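Local coordinates for protein amidase (Bacillus anthracis, PDB 5EWQ) that probably hydrolyses carboxylic amides to acids and ammonia, as a member of the amidase family that includes the glutamyl-tRNA(Gln) amidotransferase A subunit, at residues V22-L30 / I70-H78; R268-F277 / E491-E502. All coordinates share one frame; numbering follows the deposited sequence.

Contact 1. Residues V22-L30 / I70-H78; sequences VLQPIHNQL and IYLFRIQEH
Ile-26 meets Leu-72, Ile-75 and Gln-76 at the middle of this helix pair. Its CD1 lies 3.8 Å from Ile-75 CG2, and the two side chains cross at about a right angle. Against Leu-72 the side chains run past each other in opposite directions, with Ile-26 CG1 4.1 Å from Leu-72 CD2. The other branch, Ile-26 CG2, faces the amide of Gln-76 and is 3.4 Å from Gln-76 OE1. Gln-76 has CG anti to the backbone N (chi1 -180°) and an extended chain, which carries its amide across to helix 22-28. Its aliphatic part also serves as an apolar surface: Leu-23 CD2 packs on Gln-76 CG at 3.8 Å. Val-22 CG1 extends the apolar row by touching Ile-75 CG2.

The pair joins the N-terminal helix 20-28 to helix 64-79, beside strand 88-91 of the mixed central sheet expected of the amidase signature fold. The segments run roughly antiparallel, at 140°, with axes 9.8 Å apart. No hydrogen bond links them, so the contact rests on side-chain packing.

Just past the end of helix 22-28, Leu-30 CD1 reaches Leu-72 CB at 4.3 Å. Gln-29 lays its side chain across Leu-72, with NE2 3.5 Å from Leu-72 CD1. The amide of Gln-29 is held from outside the pair: NE2 donates to Asn-92 O, and OE1 accepts from Met-96 N. Behind the apolar row, Ile-91 of edge strand 88-91 touches Val-22, Leu-72 and Ile-75.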
loop_
_atom_site.group_PDB
_atom_site.type_symbol
_atom_site.label_atom_id
_atom_site.label_comp_id
_atom_site.label_asym_id
_atom_site.label_seq_id
_atom_site.Cartn_x
_atom_site.Cartn_y
_atom_site.Cartn_z
ATOM N N VAL A 22 5.654 -19.951 -2.899
ATOM C CA VAL A 22 4.875 -19.574 -1.727
ATOM C C VAL A 22 4.445 -20.798 -0.918
ATOM O O VAL A 22 4.498 -20.788 0.313
ATOM C CB VAL A 22 3.626 -18.761 -2.132
ATOM C CG1 VAL A 22 2.728 -18.508 -0.930
ATOM C CG2 VAL A 22 4.039 -17.451 -2.780
ATOM N N LEU A 23 4.039 -21.853 -1.617
ATOM C CA LEU A 23 3.509 -23.050 -0.969
ATOM C C LEU A 23 4.547 -23.795 -0.132
ATOM O O LEU A 23 4.258 -24.220 0.985
ATOM C CB LEU A 23 2.920 -23.998 -2.017
ATOM C CG LEU A 23 1.653 -23.514 -2.723
ATOM C CD1 LEU A 23 1.170 -24.553 -3.722
ATOM C CD2 LEU A 23 0.568 -23.194 -1.707
ATOM N N GLN A 24 5.750 -23.955 -0.676
ATOM C CA GLN A 24 6.804 -24.706 0.007
ATOM C C GLN A 24 7.260 -24.074 1.331
ATOM O O GLN A 24 7.457 -24.796 2.307
ATOM C CB GLN A 24 8.006 -24.902 -0.922
ATOM C CG GLN A 24 7.815 -26.015 -1.938
ATOM C CD GLN A 24 9.004 -26.175 -2.862
ATOM O OE1 GLN A 24 9.937 -25.372 -2.840
ATOM N NE2 GLN A 24 8.978 -27.218 -3.685
ATOM N N PRO A 25 7.442 -22.738 1.377
ATOM C CA PRO A 25 7.724 -22.170 2.700
ATOM C C PRO A 25 6.570 -22.384 3.674
ATOM O O PRO A 25 6.801 -22.568 4.868
ATOM C CB PRO A 25 7.923 -20.680 2.409
ATOM C CG PRO A 25 8.371 -20.635 0.998
ATOM C CD PRO A 25 7.614 -21.734 0.311
ATOM N N ILE A 26 5.343 -22.363 3.162
ATOM C CA ILE A 26 4.163 -22.616 3.980
ATOM C C ILE A 26 4.092 -24.083 4.396
ATOM O O ILE A 26 3.855 -24.396 5.562
ATOM C CB ILE A 26 2.869 -22.228 3.233
ATOM C CG1 ILE A 26 2.807 -20.715 3.023
ATOM C CG2 ILE A 26 1.644 -22.698 3.996
ATOM C CD1 ILE A 26 1.580 -20.255 2.265
ATOM N N HIS A 27 4.312 -24.978 3.437
ATOM C CA HIS A 27 4.250 -26.415 3.687
ATOM C C HIS A 27 5.316 -26.884 4.677
ATOM O O HIS A 27 5.081 -27.803 5.461
ATOM C CB HIS A 27 4.389 -27.187 2.372
ATOM C CG HIS A 27 4.595 -28.660 2.552
ATOM N ND1 HIS A 27 5.800 -29.278 2.300
ATOM C CD2 HIS A 27 3.749 -29.634 2.962
ATOM C CE1 HIS A 27 5.688 -30.571 2.545
ATOM N NE2 HIS A 27 4.455 -30.814 2.948
ATOM N N ASN A 28 6.483 -26.250 4.637
ATOM C CA ASN A 28 7.593 -26.638 5.503
ATOM C C ASN A 28 7.321 -26.361 6.978
ATOM O O ASN A 28 7.619 -27.190 7.837
ATOM C CB ASN A 28 8.878 -25.925 5.073
ATOM C CG ASN A 28 9.463 -26.497 3.796
ATOM O OD1 ASN A 28 9.278 -27.675 3.487
ATOM N ND2 ASN A 28 10.176 -25.665 3.045
ATOM N N GLN A 29 6.752 -25.196 7.270
ATOM C CA GLN A 29 6.499 -24.809 8.654
ATOM C C GLN A 29 5.051 -25.068 9.062
ATOM O O GLN A 29 4.536 -24.443 9.989
ATOM C CB GLN A 29 6.856 -23.336 8.869
ATOM C CG GLN A 29 6.148 -22.375 7.933
ATOM C CD GLN A 29 6.801 -21.006 7.905
ATOM O OE1 GLN A 29 7.567 -20.652 8.800
ATOM N NE2 GLN A 29 6.505 -20.231 6.868
ATOM N N LEU A 30 4.400 -25.996 8.366
ATOM C CA LEU A 30 3.055 -26.428 8.733
ATOM C C LEU A 30 2.955 -27.949 8.757
ATOM O O LEU A 30 1.895 -28.515 8.489
ATOM C CB LEU A 30 2.011 -25.853 7.773
ATOM C CG LEU A 30 1.616 -24.385 7.952
ATOM C CD1 LEU A 30 0.392 -24.061 7.112
ATOM C CD2 LEU A 30 1.362 -24.059 9.414
ATOM N N ILE A 70 -2.529 -19.420 10.964
ATOM C CA ILE A 70 -3.805 -19.179 10.299
ATOM C C ILE A 70 -3.609 -18.458 8.969
ATOM O O ILE A 70 -4.165 -18.860 7.947
ATOM C CB ILE A 70 -4.755 -18.353 11.187
ATOM C CG1 ILE A 70 -5.086 -19.118 12.469
ATOM C CG2 ILE A 70 -6.032 -18.010 10.434
ATOM C CD1 ILE A 70 -5.963 -18.350 13.430
ATOM N N TYR A 71 -2.808 -17.399 8.990
ATOM C CA TYR A 71 -2.538 -16.614 7.791
ATOM C C TYR A 71 -1.858 -17.449 6.711
ATOM O O TYR A 71 -2.262 -17.415 5.550
ATOM C CB TYR A 71 -1.679 -15.398 8.138
ATOM C CG TYR A 71 -2.427 -14.346 8.922
ATOM C CD1 TYR A 71 -3.720 -13.984 8.574
ATOM C CD2 TYR A 71 -1.847 -13.724 10.018
ATOM C CE1 TYR A 71 -4.413 -13.025 9.286
ATOM C CE2 TYR A 71 -2.532 -12.766 10.740
ATOM C CZ TYR A 71 -3.814 -12.419 10.369
ATOM O OH TYR A 71 -4.504 -11.464 11.081
ATOM N N LEU A 72 -0.833 -18.201 7.101
ATOM C CA LEU A 72 -0.129 -19.080 6.173
ATOM C C LEU A 72 -1.075 -20.123 5.589
ATOM O O LEU A 72 -0.982 -20.469 4.411
ATOM C CB LEU A 72 1.046 -19.769 6.869
ATOM C CG LEU A 72 2.182 -18.871 7.359
ATOM C CD1 LEU A 72 3.260 -19.700 8.042
ATOM C CD2 LEU A 72 2.765 -18.066 6.208
ATOM N N PHE A 73 -1.985 -20.616 6.422
ATOM C CA PHE A 73 -2.968 -21.601 5.990
ATOM C C PHE A 73 -3.952 -20.990 4.997
ATOM O O PHE A 73 -4.349 -21.636 4.027
ATOM C CB PHE A 73 -3.714 -22.176 7.196
ATOM C CG PHE A 73 -4.769 -23.181 6.836
ATOM C CD1 PHE A 73 -4.419 -24.425 6.341
ATOM C CD2 PHE A 73 -6.112 -22.886 7.005
ATOM C CE1 PHE A 73 -5.388 -25.355 6.012
ATOM C CE2 PHE A 73 -7.086 -23.811 6.679
ATOM C CZ PHE A 73 -6.724 -25.047 6.183
ATOM N N ARG A 74 -4.338 -19.742 5.243
ATOM C CA ARG A 74 -5.266 -19.043 4.362
ATOM C C ARG A 74 -4.614 -18.703 3.025
ATOM O O ARG A 74 -5.251 -18.794 1.978
ATOM C CB ARG A 74 -5.791 -17.770 5.032
ATOM C CG ARG A 74 -6.714 -18.030 6.211
ATOM C CD ARG A 74 -7.285 -16.734 6.762
ATOM N NE ARG A 74 -8.048 -16.007 5.752
ATOM C CZ ARG A 74 -9.340 -16.201 5.507
ATOM N NH1 ARG A 74 -10.019 -17.104 6.201
ATOM N NH2 ARG A 74 -9.952 -15.494 4.568
ATOM N N ILE A 75 -3.344 -18.311 3.065
ATOM C CA ILE A 75 -2.594 -18.024 1.848
ATOM C C ILE A 75 -2.448 -19.291 1.009
ATOM O O ILE A 75 -2.520 -19.254 -0.220
ATOM C CB ILE A 75 -1.198 -17.441 2.165
ATOM C CG1 ILE A 75 -1.331 -16.091 2.873
ATOM C CG2 ILE A 75 -0.373 -17.277 0.896
ATOM C CD1 ILE A 75 -0.011 -15.502 3.319
ATOM N N GLN A 76 -2.261 -20.418 1.686
ATOM C CA GLN A 76 -2.108 -21.702 1.013
ATOM C C GLN A 76 -3.412 -22.165 0.366
ATOM O O GLN A 76 -3.401 -22.766 -0.708
ATOM C CB GLN A 76 -1.610 -22.760 2.002
ATOM C CG GLN A 76 -1.411 -24.139 1.394
ATOM C CD GLN A 76 -0.903 -25.151 2.400
ATOM O OE1 GLN A 76 0.291 -25.449 2.449
ATOM N NE2 GLN A 76 -1.807 -25.687 3.211
ATOM N N GLU A 77 -4.534 -21.873 1.017
ATOM C CA GLU A 77 -5.830 -22.375 0.570
ATOM C C GLU A 77 -6.610 -21.381 -0.290
ATOM O O GLU A 77 -7.505 -21.776 -1.038
ATOM C CB GLU A 77 -6.681 -22.776 1.779
ATOM C CG GLU A 77 -6.124 -23.946 2.576
ATOM C CD GLU A 77 -6.248 -25.267 1.843
ATOM O OE1 GLU A 77 -7.336 -25.545 1.297
ATOM O OE2 GLU A 77 -5.256 -26.025 1.809
ATOM N N HIS A 78 -6.277 -20.098 -0.190
ATOM C CA HIS A 78 -7.051 -19.069 -0.881
ATOM C C HIS A 78 -6.235 -18.248 -1.878
ATOM O O HIS A 78 -6.760 -17.821 -2.905
ATOM C CB HIS A 78 -7.706 -18.130 0.135
ATOM C CG HIS A 78 -8.759 -18.788 0.971
ATOM N ND1 HIS A 78 -9.620 -19.738 0.469
ATOM C CD2 HIS A 78 -9.087 -18.633 2.276
ATOM C CE1 HIS A 78 -10.436 -20.141 1.428
ATOM N NE2 HIS A 78 -10.134 -19.486 2.533
#

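Contact 2. Residues R268-F277 / E491-E502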
loop_
_atom_site.group_PDB
_atom_site.type_symbol
_atom_site.label_atom_id
_atom_site.label_comp_id
_atom_site.label_asym_id
_atom_site.label_seq_id
_atom_site.Cartn_x
_atom_site.Cartn_y
_atom_site.Cartn_z
ATOM N N ARG A 268 -7.443 -2.913 7.063
ATOM C CA ARG A 268 -8.893 -2.899 6.914
ATOM C C ARG A 268 -9.484 -1.731 7.690
ATOM O O ARG A 268 -10.525 -1.187 7.323
ATOM C CB ARG A 268 -9.508 -4.210 7.405
ATOM C CG ARG A 268 -8.617 -5.423 7.245
ATOM C CD ARG A 268 -9.280 -6.662 7.827
ATOM N NE ARG A 268 -8.375 -7.806 7.848
ATOM C CZ ARG A 268 -7.569 -8.103 8.863
ATOM N NH1 ARG A 268 -6.777 -9.163 8.798
ATOM N NH2 ARG A 268 -7.559 -7.337 9.946
ATOM N N THR A 269 -8.804 -1.357 8.768
ATOM C CA THR A 269 -9.297 -0.332 9.677
ATOM C C THR A 269 -8.340 0.854 9.744
ATOM O O THR A 269 -7.122 0.680 9.704
ATOM C CB THR A 269 -9.504 -0.907 11.091
ATOM O OG1 THR A 269 -10.218 -2.146 11.003
ATOM C CG2 THR A 269 -10.282 0.064 11.968
ATOM N N VAL A 270 -8.902 2.058 9.837
ATOM C CA VAL A 270 -8.116 3.280 9.974
ATOM C C VAL A 270 -7.262 3.227 11.240
ATOM O O VAL A 270 -6.132 3.719 11.265
ATOM C CB VAL A 270 -9.026 4.526 10.013
ATOM C CG1 VAL A 270 -8.197 5.798 10.081
ATOM C CG2 VAL A 270 -9.935 4.550 8.795
ATOM N N LYS A 271 -7.818 2.619 12.282
ATOM C CA LYS A 271 -7.114 2.419 13.544
ATOM C C LYS A 271 -5.845 1.595 13.349
ATOM O O LYS A 271 -4.756 2.007 13.748
ATOM C CB LYS A 271 -8.032 1.728 14.555
ATOM C CG LYS A 271 -7.393 1.426 15.902
ATOM C CD LYS A 271 -7.436 2.633 16.822
ATOM C CE LYS A 271 -7.367 2.211 18.283
ATOM N NZ LYS A 271 -7.603 3.356 19.207
ATOM N N ASP A 272 -5.998 0.430 12.729
ATOM C CA ASP A 272 -4.883 -0.480 12.497
ATOM C C ASP A 272 -3.836 0.131 11.568
ATOM O O ASP A 272 -2.644 -0.153 11.690
ATOM C CB ASP A 272 -5.392 -1.804 11.921
ATOM C CG ASP A 272 -6.326 -2.531 12.869
ATOM O OD1 ASP A 272 -6.162 -2.378 14.098
ATOM O OD2 ASP A 272 -7.224 -3.254 12.388
ATOM N N ALA A 273 -4.286 0.971 10.641
ATOM C CA ALA A 273 -3.383 1.650 9.719
ATOM C C ALA A 273 -2.481 2.625 10.466
ATOM O O ALA A 273 -1.285 2.718 10.190
ATOM C CB ALA A 273 -4.173 2.373 8.638
ATOM N N ALA A 274 -3.065 3.348 11.418
ATOM C CA ALA A 274 -2.315 4.304 12.224
ATOM C C ALA A 274 -1.344 3.588 13.156
ATOM O O ALA A 274 -0.289 4.122 13.498
ATOM C CB ALA A 274 -3.264 5.180 13.020
ATOM N N THR A 275 -1.713 2.379 13.563
ATOM C CA THR A 275 -0.861 1.560 14.418
ATOM C C THR A 275 0.436 1.205 13.699
ATOM O O THR A 275 1.524 1.318 14.264
ATOM C CB THR A 275 -1.579 0.269 14.852
ATOM O OG1 THR A 275 -2.718 0.604 15.654
ATOM C CG2 THR A 275 -0.646 -0.615 15.657
ATOM N N LEU A 276 0.309 0.783 12.446
ATOM C CA LEU A 276 1.462 0.457 11.619
ATOM C C LEU A 276 2.255 1.711 11.268
ATOM O O LEU A 276 3.481 1.674 11.150
ATOM C CB LEU A 276 1.016 -0.260 10.343
ATOM C CG LEU A 276 2.111 -0.678 9.360
ATOM C CD1 LEU A 276 3.063 -1.661 10.014
ATOM C CD2 LEU A 276 1.501 -1.277 8.105
ATOM N N PHE A 277 1.543 2.824 11.111
ATOM C CA PHE A 277 2.147 4.089 10.707
ATOM C C PHE A 277 3.081 4.649 11.778
ATOM O O PHE A 277 3.916 5.509 11.497
ATOM C CB PHE A 277 1.052 5.105 10.371
ATOM C CG PHE A 277 1.566 6.379 9.766
ATOM C CD1 PHE A 277 2.269 6.361 8.573
ATOM C CD2 PHE A 277 1.328 7.598 10.379
ATOM C CE1 PHE A 277 2.739 7.534 8.010
ATOM C CE2 PHE A 277 1.793 8.774 9.821
ATOM C CZ PHE A 277 2.498 8.741 8.633
ATOM N N GLU A 491 -0.949 14.125 9.150
ATOM C CA GLU A 491 -1.407 12.743 9.247
ATOM C C GLU A 491 -2.245 12.531 10.503
ATOM O O GLU A 491 -3.137 11.683 10.528
ATOM C CB GLU A 491 -0.219 11.777 9.242
ATOM C CG GLU A 491 0.408 11.546 7.875
ATOM C CD GLU A 491 1.339 12.665 7.444
ATOM O OE1 GLU A 491 1.387 13.710 8.127
ATOM O OE2 GLU A 491 2.032 12.494 6.420
ATOM N N LYS A 492 -1.950 13.307 11.541
ATOM C CA LYS A 492 -2.674 13.213 12.803
ATOM C C LYS A 492 -4.136 13.606 12.633
ATOM O O LYS A 492 -5.028 12.973 13.198
ATOM C CB LYS A 492 -2.014 14.094 13.867
ATOM N N GLU A 493 -4.377 14.651 11.849
ATOM C CA GLU A 493 -5.733 15.131 11.616
ATOM C C GLU A 493 -6.458 14.249 10.604
ATOM O O GLU A 493 -7.674 14.071 10.684
ATOM C CB GLU A 493 -5.716 16.584 11.138
ATOM C CG GLU A 493 -7.089 17.234 11.087
ATOM C CD GLU A 493 -7.033 18.689 10.662
ATOM O OE1 GLU A 493 -8.056 19.390 10.800
ATOM O OE2 GLU A 493 -5.964 19.129 10.188
ATOM N N LEU A 494 -5.708 13.697 9.656
ATOM C CA LEU A 494 -6.283 12.823 8.638
ATOM C C LEU A 494 -6.852 11.548 9.246
ATOM O O LEU A 494 -7.978 11.156 8.938
ATOM C CB LEU A 494 -5.243 12.468 7.575
ATOM C CG LEU A 494 -5.401 13.169 6.225
ATOM C CD1 LEU A 494 -4.557 12.483 5.164
ATOM C CD2 LEU A 494 -6.864 13.213 5.807
ATOM N N PHE A 495 -6.069 10.902 10.104
ATOM C CA PHE A 495 -6.514 9.686 10.776
ATOM C C PHE A 495 -7.742 9.952 11.639
ATOM O O PHE A 495 -8.666 9.143 11.680
ATOM C CB PHE A 495 -5.392 9.095 11.632
ATOM C CG PHE A 495 -4.452 8.207 10.869
ATOM C CD1 PHE A 495 -4.891 7.003 10.345
ATOM C CD2 PHE A 495 -3.127 8.567 10.686
ATOM C CE1 PHE A 495 -4.031 6.180 9.645
ATOM C CE2 PHE A 495 -2.263 7.748 9.989
ATOM C CZ PHE A 495 -2.715 6.552 9.469
ATOM N N ASN A 496 -7.745 11.092 12.323
ATOM C CA ASN A 496 -8.871 11.476 13.164
ATOM C C ASN A 496 -10.127 11.699 12.329
ATOM O O ASN A 496 -11.224 11.297 12.716
ATOM C CB ASN A 496 -8.534 12.736 13.964
ATOM C CG ASN A 496 -9.507 12.983 15.099
ATOM O OD1 ASN A 496 -10.171 12.061 15.574
ATOM N ND2 ASN A 496 -9.594 14.232 15.543
ATOM N N ILE A 497 -9.953 12.342 11.178
ATOM C CA ILE A 497 -11.046 12.556 10.239
ATOM C C ILE A 497 -11.483 11.234 9.612
ATOM O O ILE A 497 -12.676 10.940 9.521
ATOM C CB ILE A 497 -10.642 13.553 9.129
ATOM C CG1 ILE A 497 -10.623 14.979 9.681
ATOM C CG2 ILE A 497 -11.587 13.458 7.940
ATOM C CD1 ILE A 497 -10.229 16.024 8.661
ATOM N N GLY A 498 -10.506 10.435 9.195
ATOM C CA GLY A 498 -10.776 9.152 8.574
ATOM C C GLY A 498 -11.448 8.161 9.505
ATOM O O GLY A 498 -12.335 7.414 9.091
ATOM N N TYR A 499 -11.025 8.155 10.766
ATOM C CA TYR A 499 -11.589 7.251 11.763
ATOM C C TYR A 499 -13.047 7.591 12.052
ATOM O O TYR A 499 -13.878 6.701 12.234
ATOM C CB TYR A 499 -10.773 7.300 13.057
ATOM C CG TYR A 499 -11.273 6.369 14.139
ATOM C CD1 TYR A 499 -10.923 5.026 14.141
ATOM C CD2 TYR A 499 -12.089 6.837 15.162
ATOM C CE1 TYR A 499 -11.376 4.172 15.128
ATOM C CE2 TYR A 499 -12.547 5.990 16.153
ATOM C CZ TYR A 499 -12.187 4.659 16.132
ATOM O OH TYR A 499 -12.640 3.811 17.116
ATOM N N ALA A 500 -13.349 8.884 12.091
ATOM C CA ALA A 500 -14.701 9.345 12.377
ATOM C C ALA A 500 -15.649 9.013 11.228
ATOM O O ALA A 500 -16.802 8.649 11.453
ATOM C CB ALA A 500 -14.704 10.837 12.654
ATOM N N TYR A 501 -15.159 9.138 9.998
ATOM C CA TYR A 501 -15.957 8.794 8.826
ATOM C C TYR A 501 -16.152 7.287 8.723
ATOM O O TYR A 501 -17.197 6.815 8.275
ATOM C CB TYR A 501 -15.308 9.328 7.548
ATOM C CG TYR A 501 -15.908 8.755 6.282
ATOM C CD1 TYR A 501 -17.162 9.157 5.840
ATOM C CD2 TYR A 501 -15.223 7.806 5.532
ATOM C CE1 TYR A 501 -17.716 8.634 4.688
ATOM C CE2 TYR A 501 -15.769 7.277 4.377
ATOM C CZ TYR A 501 -17.016 7.694 3.960
ATOM O OH TYR A 501 -17.564 7.172 2.811
ATOM N N GLU A 502 -15.138 6.537 9.141
ATOM C CA GLU A 502 -15.180 5.082 9.078
ATOM C C GLU A 502 -16.223 4.504 10.030
ATOM O O GLU A 502 -17.025 3.655 9.643
ATOM C CB GLU A 502 -13.806 4.497 9.403
ATOM C CG GLU A 502 -13.764 2.980 9.398
ATOM C CD GLU A 502 -12.476 2.434 9.979
ATOM O OE1 GLU A 502 -12.054 2.917 11.052
ATOM O OE2 GLU A 502 -11.884 1.526 9.360
#
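Val-270 N donates to the carboxylate of Glu-502, the polar link between these two helices. The bond to Glu-502 OE2 is 3.1 Å long with an N-H...O angle of 157°. It meets the syn side of that oxygen but lies 33° out of the carboxylate plane. A second, weak bond runs from Val-270 N to Glu-502 OE1. The fully stretched side chain of Glu-502 spans the gap to the first turn of helix 270-277. Its negative charge there would probably be favoured by the helix dipole. Thr-269 CG2 lies against the same carboxylate, 3.4 Å from Glu-502 OE2.

The side chain of Val-270 is a knob in a hole formed by Phe-495, Gly-498, Tyr-499 and Glu-502. Its CG1 meets the edge of the Phe-495 ring in plane, 3.5 Å from Phe-495 CD1. Phe-495 is the reciprocal knob, set among Val-270, Ala-273, Ala-274 and Phe-277. Ala-274 CB sits over the centre of one ring face as a CH-pi contact, 3.6 Å from the centroid. Ala-273 CB lies at the ring edge. The ring of Phe-277 approaches obliquely and also packs on Glu-491 CG, 3.6 Å from Phe-277 CZ. The carboxylate of Glu-491 turns to Ser-244 N.

The two segments pack nearly antiparallel, at 158°, with axes 9.8 Å apart. They lie against the central mixed sheet, as expected for helices flanking the core of an amidase signature fold. Val-239 of strand 239-242 touches Val-270 and Ala-273, and Leu-241 of that strand touches Phe-277 and Phe-495. Val-469 of strand 466-473 also touches Val-270.

Overall arrangement
Both contacts pair helices in a broadly antiparallel way, but they share no helix. Contact 1 is partly buried, and its centre lies about 22 Å from the centre of the chain, beside the edge strand 88-91. Contact 2 is buried, its centre about 14 Å from the centre of the chain, against inner strands 239-242 and 466-473 of the same 11-stranded sheet. Their chemistry differs accordingly. Contact 1 is mostly aliphatic, with Gln-76 lying within the interface and no hydrogen bond across it. Contact 2 has an aromatic core with reciprocal knobs and a carboxylate-to-backbone link. Their centres are about 30 Å apart, yet the segments brush each other where Tyr-71 OH comes within 4.0 Å of Arg-268 NH1.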